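Side-chain contacts in 4-amino-4-deoxy-L-arabinose transferase or related glycosyltransferases of PMT family (Cupriavidus metallidurans, PDB 5EZM), which is a membrane glycosyltransferase of the GT-C fold that probably transfers 4-amino-4-deoxy-L-arabinose from a polyprenyl-phosphate carrier to lipid A: residues Glu68-Gly73 against Val98-Phe103; Leu325-Trp330 against Ile353-Ile358; Gln475-Glu480 against Pro537-Met542. All coordinates share one frame; numbering follows the deposited sequence.

Contact 1 (Glu68-Gly73 against Val98-Phe103); sequences EMFASG and VGYELF. With MPG ([(Z)-octadec-9-enyl] (2R)-2,3-bis(oxidanyl)propanoate), chain B; MPG ([(Z)-octadec-9-enyl] (2R)-2,3-bis(oxidanyl)propanoate), chain H.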
loop_
_atom_site.group_PDB
_atom_site.type_symbol
_atom_site.label_atom_id
_atom_site.label_comp_id
_atom_site.label_asym_id
_atom_site.label_seq_id
_atom_site.Cartn_x
_atom_site.Cartn_y
_atom_site.Cartn_z
ATOM N N GLU A 68 -18.559 2.362 -2.394
ATOM C CA GLU A 68 -19.745 2.941 -1.772
ATOM C C GLU A 68 -19.766 4.452 -1.931
ATOM O O GLU A 68 -20.825 5.041 -2.178
ATOM C CB GLU A 68 -19.809 2.548 -0.296
ATOM C CG GLU A 68 -20.131 1.079 -0.081
ATOM C CD GLU A 68 -20.085 0.674 1.375
ATOM O OE1 GLU A 68 -20.565 1.449 2.232
ATOM O OE2 GLU A 68 -19.559 -0.420 1.664
ATOM N N MET A 69 -18.606 5.098 -1.791
ATOM C CA MET A 69 -18.531 6.530 -2.056
ATOM C C MET A 69 -18.920 6.829 -3.499
ATOM O O MET A 69 -19.667 7.778 -3.769
ATOM C CB MET A 69 -17.121 7.036 -1.753
ATOM C CG MET A 69 -16.936 8.531 -1.901
ATOM S SD MET A 69 -15.269 9.045 -1.439
ATOM C CE MET A 69 -15.202 8.571 0.285
ATOM N N PHE A 70 -18.445 5.999 -4.431
ATOM C CA PHE A 70 -18.756 6.163 -5.846
ATOM C C PHE A 70 -20.251 6.030 -6.109
ATOM O O PHE A 70 -20.821 6.785 -6.905
ATOM C CB PHE A 70 -17.962 5.127 -6.643
ATOM C CG PHE A 70 -18.301 5.063 -8.104
ATOM C CD1 PHE A 70 -18.208 6.185 -8.907
ATOM C CD2 PHE A 70 -18.660 3.858 -8.683
ATOM C CE1 PHE A 70 -18.499 6.115 -10.258
ATOM C CE2 PHE A 70 -18.949 3.780 -10.030
ATOM C CZ PHE A 70 -18.869 4.911 -10.820
ATOM N N ALA A 71 -20.906 5.080 -5.442
ATOM C CA ALA A 71 -22.327 4.852 -5.654
ATOM C C ALA A 71 -23.201 5.860 -4.927
ATOM O O ALA A 71 -24.355 6.053 -5.324
ATOM C CB ALA A 71 -22.707 3.438 -5.212
ATOM N N SER A 72 -22.689 6.504 -3.880
ATOM C CA SER A 72 -23.490 7.440 -3.101
ATOM C C SER A 72 -23.241 8.894 -3.462
ATOM O O SER A 72 -24.160 9.710 -3.350
ATOM C CB SER A 72 -23.224 7.256 -1.605
ATOM O OG SER A 72 -21.933 7.721 -1.259
ATOM N N GLY A 73 -22.029 9.239 -3.891
ATOM C CA GLY A 73 -21.674 10.619 -4.144
ATOM C C GLY A 73 -21.254 11.403 -2.922
ATOM O O GLY A 73 -20.810 12.550 -3.065
ATOM N N VAL A 98 -12.381 8.696 -8.444
ATOM C CA VAL A 98 -12.154 9.261 -9.772
ATOM C C VAL A 98 -11.790 8.155 -10.755
ATOM O O VAL A 98 -12.295 8.113 -11.887
ATOM C CB VAL A 98 -11.074 10.358 -9.717
ATOM C CG1 VAL A 98 -10.755 10.853 -11.117
ATOM C CG2 VAL A 98 -11.539 11.508 -8.845
ATOM N N GLY A 99 -10.932 7.224 -10.326
ATOM C CA GLY A 99 -10.613 6.085 -11.171
ATOM C C GLY A 99 -11.841 5.281 -11.554
ATOM O O GLY A 99 -11.986 4.862 -12.706
ATOM N N TYR A 100 -12.746 5.062 -10.594
ATOM C CA TYR A 100 -13.986 4.343 -10.879
ATOM C C TYR A 100 -14.831 5.090 -11.904
ATOM O O TYR A 100 -15.416 4.479 -12.805
ATOM C CB TYR A 100 -14.787 4.141 -9.591
ATOM C CG TYR A 100 -14.250 3.090 -8.648
ATOM C CD1 TYR A 100 -13.344 2.130 -9.078
ATOM C CD2 TYR A 100 -14.665 3.052 -7.322
ATOM C CE1 TYR A 100 -12.862 1.162 -8.210
ATOM C CE2 TYR A 100 -14.193 2.092 -6.449
ATOM C CZ TYR A 100 -13.290 1.148 -6.895
ATOM O OH TYR A 100 -12.818 0.192 -6.019
ATOM N N GLU A 101 -14.919 6.416 -11.767
ATOM C CA GLU A 101 -15.682 7.213 -12.717
ATOM C C GLU A 101 -15.084 7.143 -14.115
ATOM O O GLU A 101 -15.822 7.179 -15.105
ATOM C CB GLU A 101 -15.754 8.666 -12.240
ATOM C CG GLU A 101 -16.476 9.602 -13.196
ATOM C CD GLU A 101 -17.945 9.262 -13.350
ATOM O OE1 GLU A 101 -18.548 8.764 -12.376
ATOM O OE2 GLU A 101 -18.498 9.492 -14.446
ATOM N N LEU A 102 -13.761 7.032 -14.227
ATOM C CA LEU A 102 -13.170 6.972 -15.561
ATOM C C LEU A 102 -13.247 5.573 -16.166
ATOM O O LEU A 102 -13.573 5.427 -17.349
ATOM C CB LEU A 102 -11.718 7.454 -15.522
ATOM C CG LEU A 102 -11.534 8.945 -15.226
ATOM C CD1 LEU A 102 -10.097 9.370 -15.467
ATOM C CD2 LEU A 102 -12.498 9.779 -16.058
ATOM N N PHE A 103 -12.962 4.534 -15.378
ATOM C CA PHE A 103 -12.767 3.197 -15.923
ATOM C C PHE A 103 -13.649 2.132 -15.279
ATOM O O PHE A 103 -13.407 0.937 -15.495
ATOM C CB PHE A 103 -11.296 2.789 -15.793
ATOM C CG PHE A 103 -10.331 3.883 -16.144
ATOM C CD1 PHE A 103 -10.170 4.290 -17.458
ATOM C CD2 PHE A 103 -9.576 4.500 -15.160
ATOM C CE1 PHE A 103 -9.276 5.298 -17.785
ATOM C CE2 PHE A 103 -8.682 5.511 -15.480
ATOM C CZ PHE A 103 -8.532 5.909 -16.794
HETATM C C2 MPG B . -13.718 14.301 -10.188
HETATM C C3 MPG B . -15.150 14.103 -9.706
HETATM C C4 MPG B . -15.657 12.701 -10.003
HETATM C C5 MPG B . -17.192 12.617 -10.047
HETATM C C6 MPG B . -17.703 11.186 -9.815
HETATM C C7 MPG B . -19.241 11.110 -9.814
HETATM C C8 MPG B . -19.774 10.054 -8.815
HETATM C C9 MPG B . -21.322 10.018 -8.756
HETATM C C1 MPG B . -13.129 15.647 -9.757
HETATM C C2 MPG H . -7.464 12.709 -8.757
HETATM C C3 MPG H . -6.033 12.700 -9.287
HETATM C C4 MPG H . -5.734 11.551 -10.242
HETATM C C5 MPG H . -6.878 10.529 -10.372
HETATM C C6 MPG H . -6.581 9.433 -11.410
HETATM C C7 MPG H . -7.586 8.266 -11.341
HETATM C C1 MPG H . -7.684 13.764 -7.668
#

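Contact 2 (Leu325-Trp330 against Ile353-Ile358); sequences LMAGIW and IPALGI. With DSL (mono-trans, octa-cis decaprenyl-phosphate), chain C.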
loop_
_atom_site.group_PDB
_atom_site.type_symbol
_atom_site.label_atom_id
_atom_site.label_comp_id
_atom_site.label_asym_id
_atom_site.label_seq_id
_atom_site.Cartn_x
_atom_site.Cartn_y
_atom_site.Cartn_z
ATOM N N LEU A 325 22.267 14.033 3.379
ATOM C CA LEU A 325 22.038 13.986 4.820
ATOM C C LEU A 325 20.557 14.134 5.145
ATOM O O LEU A 325 20.056 13.509 6.087
ATOM C CB LEU A 325 22.856 15.076 5.514
ATOM C CG LEU A 325 22.638 15.283 7.015
ATOM C CD1 LEU A 325 23.031 14.046 7.803
ATOM C CD2 LEU A 325 23.412 16.497 7.504
ATOM N N MET A 326 19.835 14.949 4.371
ATOM C CA MET A 326 18.403 15.101 4.604
ATOM C C MET A 326 17.653 13.808 4.304
ATOM O O MET A 326 16.739 13.426 5.044
ATOM C CB MET A 326 17.848 16.247 3.760
ATOM C CG MET A 326 16.349 16.451 3.908
ATOM S SD MET A 326 15.898 17.092 5.532
ATOM C CE MET A 326 16.561 18.753 5.443
ATOM N N ALA A 327 18.025 13.120 3.221
ATOM C CA ALA A 327 17.395 11.840 2.918
ATOM C C ALA A 327 17.721 10.799 3.982
ATOM O O ALA A 327 16.848 10.019 4.387
ATOM C CB ALA A 327 17.833 11.352 1.537
ATOM N N GLY A 328 18.970 10.777 4.450
ATOM C CA GLY A 328 19.348 9.817 5.472
ATOM C C GLY A 328 18.637 10.052 6.791
ATOM O O GLY A 328 18.200 9.104 7.447
ATOM N N ILE A 329 18.514 11.317 7.201
ATOM C CA ILE A 329 17.764 11.625 8.414
ATOM C C ILE A 329 16.284 11.322 8.215
ATOM O O ILE A 329 15.588 10.935 9.161
ATOM C CB ILE A 329 18.006 13.088 8.828
ATOM C CG1 ILE A 329 19.469 13.279 9.234
ATOM C CG2 ILE A 329 17.085 13.492 9.967
ATOM C CD1 ILE A 329 19.814 14.691 9.648
ATOM N N TRP A 330 15.781 11.484 6.991
ATOM C CA TRP A 330 14.425 11.052 6.669
ATOM C C TRP A 330 14.244 9.568 6.971
ATOM O O TRP A 330 13.431 9.182 7.822
ATOM C CB TRP A 330 14.140 11.361 5.197
ATOM C CG TRP A 330 12.761 11.041 4.718
ATOM C CD1 TRP A 330 12.303 9.832 4.282
ATOM C CD2 TRP A 330 11.667 11.954 4.592
ATOM N NE1 TRP A 330 10.985 9.934 3.905
ATOM C CE2 TRP A 330 10.572 11.228 4.086
ATOM C CE3 TRP A 330 11.503 13.315 4.867
ATOM C CZ2 TRP A 330 9.334 11.816 3.852
ATOM C CZ3 TRP A 330 10.273 13.893 4.632
ATOM C CH2 TRP A 330 9.206 13.147 4.130
ATOM N N ILE A 353 11.459 4.414 1.768
ATOM C CA ILE A 353 12.075 3.853 0.564
ATOM C C ILE A 353 12.509 4.929 -0.428
ATOM O O ILE A 353 13.644 4.852 -0.926
ATOM C CB ILE A 353 11.141 2.807 -0.069
ATOM C CG1 ILE A 353 10.855 1.681 0.927
ATOM C CG2 ILE A 353 11.751 2.245 -1.347
ATOM C CD1 ILE A 353 12.088 0.921 1.364
ATOM N N PRO A 354 11.683 5.935 -0.768
ATOM C CA PRO A 354 12.154 6.955 -1.727
ATOM C C PRO A 354 13.470 7.598 -1.322
ATOM O O PRO A 354 14.387 7.702 -2.148
ATOM C CB PRO A 354 11.002 7.967 -1.748
ATOM C CG PRO A 354 9.813 7.185 -1.374
ATOM C CD PRO A 354 10.284 6.183 -0.368
ATOM N N ALA A 355 13.590 8.022 -0.060
ATOM C CA ALA A 355 14.843 8.591 0.421
ATOM C C ALA A 355 15.999 7.624 0.195
ATOM O O ALA A 355 17.036 7.996 -0.372
ATOM C CB ALA A 355 14.721 8.953 1.902
ATOM N N LEU A 356 15.825 6.367 0.620
ATOM C CA LEU A 356 16.818 5.337 0.336
ATOM C C LEU A 356 17.157 5.307 -1.148
ATOM O O LEU A 356 18.336 5.263 -1.527
ATOM C CB LEU A 356 16.310 3.972 0.797
ATOM C CG LEU A 356 16.122 3.798 2.303
ATOM C CD1 LEU A 356 15.586 2.410 2.608
ATOM C CD2 LEU A 356 17.429 4.052 3.043
ATOM N N GLY A 357 16.128 5.361 -2.002
ATOM C CA GLY A 357 16.367 5.434 -3.434
ATOM C C GLY A 357 17.365 6.513 -3.797
ATOM O O GLY A 357 18.377 6.249 -4.455
ATOM N N ILE A 358 17.117 7.742 -3.326
ATOM C CA ILE A 358 18.056 8.836 -3.565
ATOM C C ILE A 358 19.457 8.418 -3.148
ATOM O O ILE A 358 20.410 8.505 -3.932
ATOM C CB ILE A 358 17.605 10.105 -2.821
ATOM C CG1 ILE A 358 16.216 10.537 -3.293
ATOM C CG2 ILE A 358 18.620 11.228 -3.014
ATOM C CD1 ILE A 358 15.724 11.802 -2.625
HETATM C C21 DSL C . 12.394 16.826 5.823
HETATM C C22 DSL C . 11.312 17.657 5.155
HETATM C C23 DSL C . 10.808 17.275 3.769
HETATM C C24 DSL C . 10.804 18.724 5.791
HETATM C C25 DSL C . 9.698 19.578 5.120
HETATM C C26 DSL C . 8.599 19.865 6.181
HETATM C C27 DSL C . 8.394 21.412 6.325
HETATM C C28 DSL C . 8.746 22.349 5.144
HETATM C C29 DSL C . 7.911 21.922 7.475
HETATM C C30 DSL C . 7.557 20.980 8.655
HETATM C C31 DSL C . 7.706 21.743 10.014
HETATM C C32 DSL C . 6.391 21.595 10.858
HETATM C C33 DSL C . 5.173 22.489 10.557
HETATM C C34 DSL C . 6.330 20.687 11.862
#

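Contact 3 (Gln475-Glu480 against Pro537-Met542); sequences QKLTPE and PAMAVM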
loop_
_atom_site.group_PDB
_atom_site.type_symbol
_atom_site.label_atom_id
_atom_site.label_comp_id
_atom_site.label_asym_id
_atom_site.label_seq_id
_atom_site.Cartn_x
_atom_site.Cartn_y
_atom_site.Cartn_z
ATOM N N GLN A 475 -26.753 -14.860 -8.270
ATOM C CA GLN A 475 -27.895 -15.340 -9.041
ATOM C C GLN A 475 -29.202 -15.154 -8.280
ATOM O O GLN A 475 -30.246 -14.894 -8.892
ATOM C CB GLN A 475 -27.696 -16.811 -9.412
ATOM C CG GLN A 475 -28.749 -17.363 -10.367
ATOM C CD GLN A 475 -28.631 -18.863 -10.574
ATOM O OE1 GLN A 475 -27.659 -19.486 -10.145
ATOM N NE2 GLN A 475 -29.627 -19.451 -11.230
ATOM N N LYS A 476 -29.166 -15.262 -6.950
ATOM C CA LYS A 476 -30.361 -15.137 -6.129
ATOM C C LYS A 476 -30.362 -13.930 -5.204
ATOM O O LYS A 476 -31.424 -13.589 -4.672
ATOM C CB LYS A 476 -30.564 -16.406 -5.289
ATOM C CG LYS A 476 -30.896 -17.635 -6.110
ATOM C CD LYS A 476 -32.186 -17.434 -6.893
ATOM C CE LYS A 476 -32.530 -18.663 -7.720
ATOM N NZ LYS A 476 -31.463 -18.990 -8.711
ATOM N N LEU A 477 -29.223 -13.273 -4.994
ATOM C CA LEU A 477 -29.146 -12.118 -4.109
ATOM C C LEU A 477 -29.496 -10.845 -4.873
ATOM O O LEU A 477 -28.953 -10.590 -5.953
ATOM C CB LEU A 477 -27.751 -12.000 -3.495
ATOM C CG LEU A 477 -27.510 -10.814 -2.556
ATOM C CD1 LEU A 477 -28.388 -10.918 -1.318
ATOM C CD2 LEU A 477 -26.037 -10.710 -2.168
ATOM N N THR A 478 -30.395 -10.051 -4.305
ATOM C CA THR A 478 -30.835 -8.783 -4.860
ATOM C C THR A 478 -30.328 -7.623 -4.008
ATOM O O THR A 478 -29.976 -7.809 -2.838
ATOM C CB THR A 478 -32.366 -8.736 -4.934
ATOM O OG1 THR A 478 -32.905 -8.653 -3.609
ATOM C CG2 THR A 478 -32.902 -9.985 -5.612
ATOM N N PRO A 479 -30.264 -6.406 -4.565
ATOM C CA PRO A 479 -29.772 -5.274 -3.763
ATOM C C PRO A 479 -30.675 -4.910 -2.597
ATOM O O PRO A 479 -30.176 -4.415 -1.579
ATOM C CB PRO A 479 -29.672 -4.131 -4.784
ATOM C CG PRO A 479 -30.550 -4.540 -5.909
ATOM C CD PRO A 479 -30.464 -6.030 -5.974
ATOM N N GLU A 480 -31.986 -5.135 -2.704
ATOM C CA GLU A 480 -32.873 -4.870 -1.579
ATOM C C GLU A 480 -32.838 -5.969 -0.524
ATOM O O GLU A 480 -33.417 -5.791 0.552
ATOM C CB GLU A 480 -34.312 -4.671 -2.067
ATOM C CG GLU A 480 -34.896 -5.849 -2.832
ATOM C CD GLU A 480 -34.584 -5.800 -4.319
ATOM O OE1 GLU A 480 -33.798 -4.920 -4.737
ATOM O OE2 GLU A 480 -35.132 -6.638 -5.069
ATOM N N PRO A 537 -36.937 -12.470 3.688
ATOM C CA PRO A 537 -35.940 -13.396 3.139
ATOM C C PRO A 537 -34.614 -12.686 2.916
ATOM O O PRO A 537 -34.561 -11.604 2.325
ATOM C CB PRO A 537 -36.570 -13.859 1.819
ATOM C CG PRO A 537 -37.563 -12.800 1.480
ATOM C CD PRO A 537 -38.102 -12.337 2.798
ATOM N N ALA A 538 -33.542 -13.298 3.406
ATOM C CA ALA A 538 -32.223 -12.692 3.316
ATOM C C ALA A 538 -31.168 -13.787 3.260
ATOM O O ALA A 538 -31.463 -14.978 3.387
ATOM C CB ALA A 538 -31.966 -11.745 4.491
ATOM N N MET A 539 -29.926 -13.362 3.052
ATOM C CA MET A 539 -28.767 -14.235 3.082
ATOM C C MET A 539 -27.859 -13.814 4.227
ATOM O O MET A 539 -28.042 -12.759 4.839
ATOM C CB MET A 539 -27.999 -14.198 1.755
ATOM C CG MET A 539 -28.745 -14.800 0.587
ATOM S SD MET A 539 -27.721 -14.890 -0.892
ATOM C CE MET A 539 -28.894 -15.563 -2.066
ATOM N N ALA A 540 -26.866 -14.653 4.509
ATOM C CA ALA A 540 -25.912 -14.370 5.570
ATOM C C ALA A 540 -24.575 -15.006 5.228
ATOM O O ALA A 540 -24.525 -16.086 4.628
ATOM C CB ALA A 540 -26.410 -14.883 6.924
ATOM N N VAL A 541 -23.497 -14.322 5.606
ATOM C CA VAL A 541 -22.133 -14.815 5.457
ATOM C C VAL A 541 -21.576 -15.060 6.851
ATOM O O VAL A 541 -21.707 -14.204 7.735
ATOM C CB VAL A 541 -21.249 -13.821 4.684
ATOM C CG1 VAL A 541 -19.840 -14.370 4.529
ATOM C CG2 VAL A 541 -21.850 -13.515 3.328
ATOM N N MET A 542 -20.963 -16.223 7.053
ATOM C CA MET A 542 -20.397 -16.545 8.356
ATOM C C MET A 542 -19.202 -17.462 8.159
ATOM O O MET A 542 -18.939 -17.941 7.058
ATOM C CB MET A 542 -21.441 -17.193 9.268
ATOM C CG MET A 542 -21.949 -18.532 8.762
ATOM S SD MET A 542 -23.520 -18.996 9.512
ATOM C CE MET A 542 -24.584 -17.698 8.888
#

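Contact 1 (Glu68-Gly73 against Val98-Phe103)
Two rings carry this contact, and they are used differently. The Phe70 ring receives Tyr100 over one of its faces: Tyr100 CB stands 3.9 Å from the centroid of the Phe70 ring and only 9° off its normal, a CH-pi contact. At the edge of the same ring, in its plane, sits a carboxylate oxygen, with Glu101 OE1 3.4 Å from Phe70 CE1. The Tyr100 ring instead meets Phe70 at its edge, near its plane, where Tyr100 CD2 lies 4.0 Å from Phe70 CB. The two rings form an oblique pair, centroids 5.9 Å apart and planes at 56°.

Phe70 points its side chain at helix 91-103 with CG anti to the backbone N (chi1 173°), which lays the ring across the start of the Tyr100 side chain. Glu101, bent at its second torsion, curls back to the ring and to a lipid: Glu101 OE1 is 3.5 Å from C7 of MPG (chain B), whose C8 meets the Phe70 ring obliquely. A second lipid runs by Val98, with Val98 CG1 4.0 Å from C5 of MPG (chain H).

Helices 58-72 and 91-103 fall between the first two predicted transmembrane segments, consistent with the juxtamembrane helices of the first extramembrane loop in GT-C enzymes. Tyr100 OH also bonds to Ala63 O, a second tie between them.

No hydrogen bond crosses the two segments; the joint is aromatic and aliphatic, and the Glu101 carboxylate, if ionised, would probably add a weak electrostatic attraction to the hydrogens of the ring edge.

Contact 2 (Leu325-Trp330 against Ile353-Ile358)
Trp330 carries CG anti to its own backbone nitrogen (chi1 -177°), and the indole, turned by a chi2 of -84°, is thereby thrown out from helix 323-339 across the Ala355 methyl of helix 352-365. Trp330 CD1 comes to 3.5 Å from Ala355 CB, an oblique approach to the indole. One turn earlier, Ala327 meets the same residue methyl to methyl, with 3.9 Å between Ala327 CB and Ala355 CB. Ala355 CB also lies beside the main chain, 3.4 Å from Ala327 O.

Small residues allow this closeness: the CA atoms of Ala327 and Ala355 are 4.8 Å apart, so the helices come close at this level. Both helices belong to predicted transmembrane segments, and Leu172 of helix 160-178 packs on Ala355 as well.

The far part of the indole serves another partner. C21 of the bound decaprenyl phosphate lies in the ring plane, at the edge, 3.7 Å from Trp330 CE3, while Met326 SD, one turn back, is 3.5 Å from that C21.

Between side chains the contact is apolar, with no hydrogen bond across it, although the Ala355 methyl also rests on a carbonyl oxygen. The indole N-H is satisfied by Pro351 O, just before the second segment, so a single tryptophan is pinned by a polar bond and helix packing while its hydrocarbon edge lines the polyprenyl pocket.

Contact 3 (Gln475-Glu480 against Pro537-Met542)
This is an apolar cover of a loop over the beginning of a sheet strand: residues 475-480, which lead from helix 470-474 toward strand 483-486, lie over the side chain of Met539, the first residue of strand 539-542. The nearest CA atoms, those of Leu477 and Met539, are 7.5 Å apart, a distance bridged by the methionine. No hydrogen bond passes between the segments.

Met539 points at the loop, and its side chain is straight beyond CG, with chi2 -174° and chi3 -178°, which carries SD and CE out to the loop. The two atoms find different partners. The methionine crosses Leu477 obliquely, with Met539 SD 3.9 Å from Leu477 CB and 4.1 Å from Leu477 CD1. The terminal methyl goes to the backbone between the two loop residues: Met539 CE is 3.7 Å from Lys476 CB and 3.7 Å from Leu477 N. Of the Lys476 side chain only CB touches; beyond it the chain, bent at chi2, turns off from the strand.

Strand 539-542 belongs to a mixed five-stranded sheet of order 2-1-3-5-4, packed with helices in the C-terminal alpha/beta domain of this family. It runs parallel to 483-486 on one flank and antiparallel to 566-569 on the other. The Met539 backbone bonds to Pro482 and Tyr484, which ties the strand to the chain that continues directly from the covering loop. With an alanine in place of Met539, the Leu477 side chain and Lys476 CB are likely to lose their apolar partner, opening a gap between loop and strand. Leu483 and Met481 also touch the Met539 side chain, and on the neighbouring residue Ala540, Phe528 and Trp532 of helix 525-534 pack against the strand.

Overall arrangement
Contact 2 is the buried one: all three of its touching residues lie inside the transmembrane bundle, where alanines let two helices approach closely. Contacts 1 and 3 are only partly buried. The first also joins two helices, but at longer range and through aromatic rings, with a carboxylate at the margin; the third sets a loop against a strand of the C-terminal domain through an extended methionine. Lipid atoms border contacts 1 and 2 and are absent from contact 3. The three share no helix or strand. Contacts 1 and 3 lie on one side of the chain's centre, their centres about 24 Å apart, and contact 2 lies opposite, its centre about 50 Å from that of contact 3.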